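Local coordinates for protein GntR family transcriptional regulator (Streptococcus agalactiae, PDB 7B5U) that binds the second messenger c-di-AMP through its RCK_C effector domain and probably regulates transcription by binding DNA through another part of the protein, at residues Val52-Gln55 / Gly56-Ile59; Val62-Glu65 / Asp66-Ala69. All coordinates share one frame; numbering follows the deposited sequence. Where two conformers were deposited one is given.

Interaction 1 of 2, residues Val52-Gln55 / Gly56-Ile59; sequences VIEQ and GDHI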
# COMPACT_ATOMS: atom_id res chain seq x y z
N VAL A 52 7.82 -11.76 -0.86
CA VAL A 52 9.13 -11.71 -0.23
C VAL A 52 9.98 -10.64 -0.90
O VAL A 52 9.88 -10.41 -2.11
CB VAL A 52 9.81 -13.10 -0.31
CG1 VAL A 52 11.19 -13.09 0.35
CG2 VAL A 52 8.93 -14.14 0.35
N ILE A 53 10.80 -9.96 -0.11
CA ILE A 53 11.72 -8.96 -0.64
C ILE A 53 13.11 -9.57 -0.68
O ILE A 53 13.65 -9.99 0.35
CB ILE A 53 11.67 -7.67 0.19
CG1 ILE A 53 10.25 -7.09 0.16
CG2 ILE A 53 12.67 -6.66 -0.36
CD1 ILE A 53 10.06 -5.90 1.08
N GLU A 54 13.69 -9.63 -1.88
CA GLU A 54 15.00 -10.24 -2.09
C GLU A 54 16.01 -9.19 -2.54
O GLU A 54 15.64 -8.13 -3.05
CB GLU A 54 14.93 -11.31 -3.18
CG GLU A 54 13.72 -12.22 -3.12
CD GLU A 54 13.88 -13.37 -2.16
OE1 GLU A 54 14.77 -13.29 -1.29
OE2 GLU A 54 13.13 -14.36 -2.29
N GLN A 55 17.29 -9.50 -2.37
CA GLN A 55 18.31 -8.52 -2.68
C GLN A 55 18.28 -8.16 -4.16
O GLN A 55 18.16 -9.03 -5.03
CB GLN A 55 19.70 -9.02 -2.30
CG GLN A 55 20.73 -7.90 -2.34
CD GLN A 55 22.02 -8.28 -1.65
OE1 GLN A 55 22.82 -9.06 -2.18
NE2 GLN A 55 22.24 -7.74 -0.46
N GLY A 56 18.38 -6.86 -4.45
CA GLY A 56 18.32 -6.38 -5.81
C GLY A 56 16.93 -6.02 -6.29
O GLY A 56 16.80 -5.39 -7.35
N ASP A 57 15.89 -6.39 -5.55
CA ASP A 57 14.54 -6.04 -5.96
C ASP A 57 14.34 -4.53 -5.91
O ASP A 57 15.02 -3.80 -5.17
CB ASP A 57 13.52 -6.69 -5.04
CG ASP A 57 13.39 -8.19 -5.24
OD1 ASP A 57 14.03 -8.74 -6.16
OD2 ASP A 57 12.63 -8.82 -4.48
N HIS A 58 13.38 -4.04 -6.69
CA HIS A 58 12.93 -2.66 -6.59
C HIS A 58 11.62 -2.64 -5.83
O HIS A 58 10.68 -3.38 -6.18
CB HIS A 58 12.71 -2.03 -7.97
CG HIS A 58 13.92 -2.01 -8.85
ND1 HIS A 58 14.20 -0.94 -9.68
CD2 HIS A 58 14.92 -2.91 -9.04
CE1 HIS A 58 15.32 -1.19 -10.34
NE2 HIS A 58 15.77 -2.37 -9.97
N ILE A 59 11.55 -1.82 -4.78
CA ILE A 59 10.33 -1.65 -3.99
C ILE A 59 9.73 -0.30 -4.35
O ILE A 59 10.40 0.73 -4.24
CB ILE A 59 10.62 -1.70 -2.48
CG1 ILE A 59 11.42 -2.94 -2.07
CG2 ILE A 59 9.32 -1.57 -1.68
CD1 ILE A 59 11.73 -2.96 -0.59
O HOH W 1 10.58 -10.67 -4.62

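Interaction 2 of 2, residues Val62-Glu65 / Asp66-Ala69; sequences VGDE and DVYA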
# COMPACT_ATOMS: atom_id res chain seq x y z
N VAL A 62 4.25 4.22 -1.50
CA VAL A 62 3.74 5.56 -1.28
C VAL A 62 4.02 6.00 0.14
O VAL A 62 4.19 5.19 1.06
CB VAL A 62 2.24 5.73 -1.65
CG1 VAL A 62 2.03 5.46 -3.13
CG2 VAL A 62 1.35 4.85 -0.77
N GLY A 63 4.08 7.32 0.31
CA GLY A 63 4.44 7.95 1.57
C GLY A 63 4.82 9.40 1.30
O GLY A 63 4.41 9.98 0.30
N ASP A 64 5.55 9.98 2.24
CA ASP A 64 6.14 11.29 2.04
C ASP A 64 7.66 11.17 2.16
O ASP A 64 8.21 10.07 2.25
CB ASP A 64 5.49 12.33 2.96
CG ASP A 64 5.73 12.07 4.43
OD1 ASP A 64 5.12 12.79 5.26
OD2 ASP A 64 6.54 11.19 4.78
N GLU A 65 8.34 12.31 2.18
CA GLU A 65 9.80 12.31 2.23
C GLU A 65 10.31 11.61 3.49
O GLU A 65 11.36 10.95 3.45
CB GLU A 65 10.33 13.74 2.16
CG GLU A 65 10.35 14.33 0.75
CD GLU A 65 9.05 15.02 0.34
OE1 GLU A 65 9.10 15.80 -0.64
OE2 GLU A 65 8.00 14.79 0.98
N ASP A 66 9.60 11.76 4.61
CA ASP A 66 10.03 11.12 5.84
C ASP A 66 9.89 9.60 5.74
O ASP A 66 10.75 8.86 6.23
CB ASP A 66 9.24 11.66 7.03
CG ASP A 66 9.89 11.33 8.36
OD1 ASP A 66 10.99 11.86 8.63
OD2 ASP A 66 9.30 10.56 9.14
N VAL A 67 8.81 9.12 5.12
CA VAL A 67 8.65 7.69 4.90
C VAL A 67 9.78 7.16 4.03
O VAL A 67 10.34 6.08 4.27
CB VAL A 67 7.28 7.40 4.27
CG1 VAL A 67 7.20 5.95 3.82
CG2 VAL A 67 6.16 7.74 5.24
N TYR A 68 10.14 7.92 2.98
CA TYR A 68 11.28 7.54 2.16
C TYR A 68 12.55 7.38 3.01
O TYR A 68 13.29 6.41 2.88
CB TYR A 68 11.52 8.52 1.01
CG TYR A 68 12.88 8.31 0.42
CD1 TYR A 68 13.13 7.24 -0.43
CD2 TYR A 68 13.95 9.13 0.79
CE1 TYR A 68 14.41 7.01 -0.92
CE2 TYR A 68 15.23 8.91 0.30
CZ TYR A 68 15.45 7.84 -0.56
OH TYR A 68 16.71 7.59 -1.06
N ALA A 69 12.81 8.35 3.89
CA ALA A 69 14.00 8.28 4.74
C ALA A 69 13.98 7.04 5.63
O ALA A 69 15.01 6.39 5.84
CB ALA A 69 14.10 9.55 5.59

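Interaction 1 of 2, residues Val52-Gln55 / Gly56-Ile59
Between E54 and D57 the chain reverses through a type II beta turn, closed by a hydrogen bond of 3.1 Å from D57 N to E54 O, and the segments 52-55 and 56-59 run at a wide angle to each other. G56 takes the third position of the turn with a positive phi, where a beta carbon would be jammed against the Q55 carbonyl oxygen, the textbook reason for glycine there. The carboxylate of D57 folds back over the same residue its backbone has engaged. Its OD2 accepts from E54 N at 2.9 Å, an almost straight bond (163°) that arrives from above the carboxylate plane. With chi1 at -72°, CG of D57 stands beside its own backbone N, which brings OD2 back across the turn. E54 is thus gripped at both its N and its O by one residue. A water adds a further link, donating to V52 O at 2.6 Å and to D57 OD2 at 2.8 Å, so OD2 has two donors, which would probably help to stabilise its negative charge. The E54 side chain runs alongside that of D57 and then bends at chi2, leaving the two carboxylates apart with their planes 80° from each other. Deeper in, I53 and I59 cross at about a right angle, and the CD1 of I59 reaches both CD1 and CG2 of I53, 3.8 Å from each, in one of two I53 conformers and so less certainly. The turn joins the short, weakly bonded strand 52-53, paired with strand 19-20, to strand 58-62 in the main antiparallel sheet. ND1 of H39 in strand 33-39 is hydrogen-bonded to D57 OD1; I21 and L24 of helix 21-24 pack on I53; I34, a c-di-AMP-binding residue, touches I59.

Interaction 2 of 2, residues Val62-Glu65 / Asp66-Ala69
At the edge of the Y68 ring, near its plane, lies the carbonyl oxygen of E65, with CD2 4.1 Å from E65 O; the aromatic group then leads away from the turn, toward I8 of strand 6-9 and F61 of strand 58-62. The other flat group at work is the D64 carboxylate. Its OD2 accepts from V67 N at 3.1 Å, and the donor comes in nearly along the C-O axis with the N-H pointing well at it (162°). The torsion chi1 of 65° places CG between the backbone N and the carbonyl carbon of D64, bringing the acid back over the first turn. The same OD2 is also flanked by the apolar CB of D66 and CG2 of V67, each at 3.5 Å. This is an N-cap: D64 stands just before helix 65-74 and supplies an acceptor to an amide at the helix start, where no preceding turn offers a carbonyl. A negative charge here would probably also interact favourably with the helix dipole. From the next step onward the backbone serves itself, D64 O receiving Y68 N at 3.0 Å and E65 O receiving A69 N at 3.0 Å. V67 lies against the entering chain, its CB 4.0 Å from G63 CA. G63, having no side chain, leaves to CG1 of V67 the place where a CB would point. V62 packs against V35 of the second subunit, while V67 touches F61.

In the fold
Traced from the N terminus, the chain has already laid down strand 6-9, strand 19-20, the two short helices and the hairpin 33-39/42-45 before interaction 1 closes its turn. That turn hands the chain from the small sheet, strands 19-20 and 52-53, to strand 58-62, which runs between strands 6-9 and 33-39. Interaction 2 opens at the far end of this strand and starts helix 65-74. The two contacts therefore follow in series, neither enclosing nor crossing the other, with centres about 18 Å apart on opposite sides of the chain's centre. Together they bracket strand 58-62, one at its entry, the other at its exit.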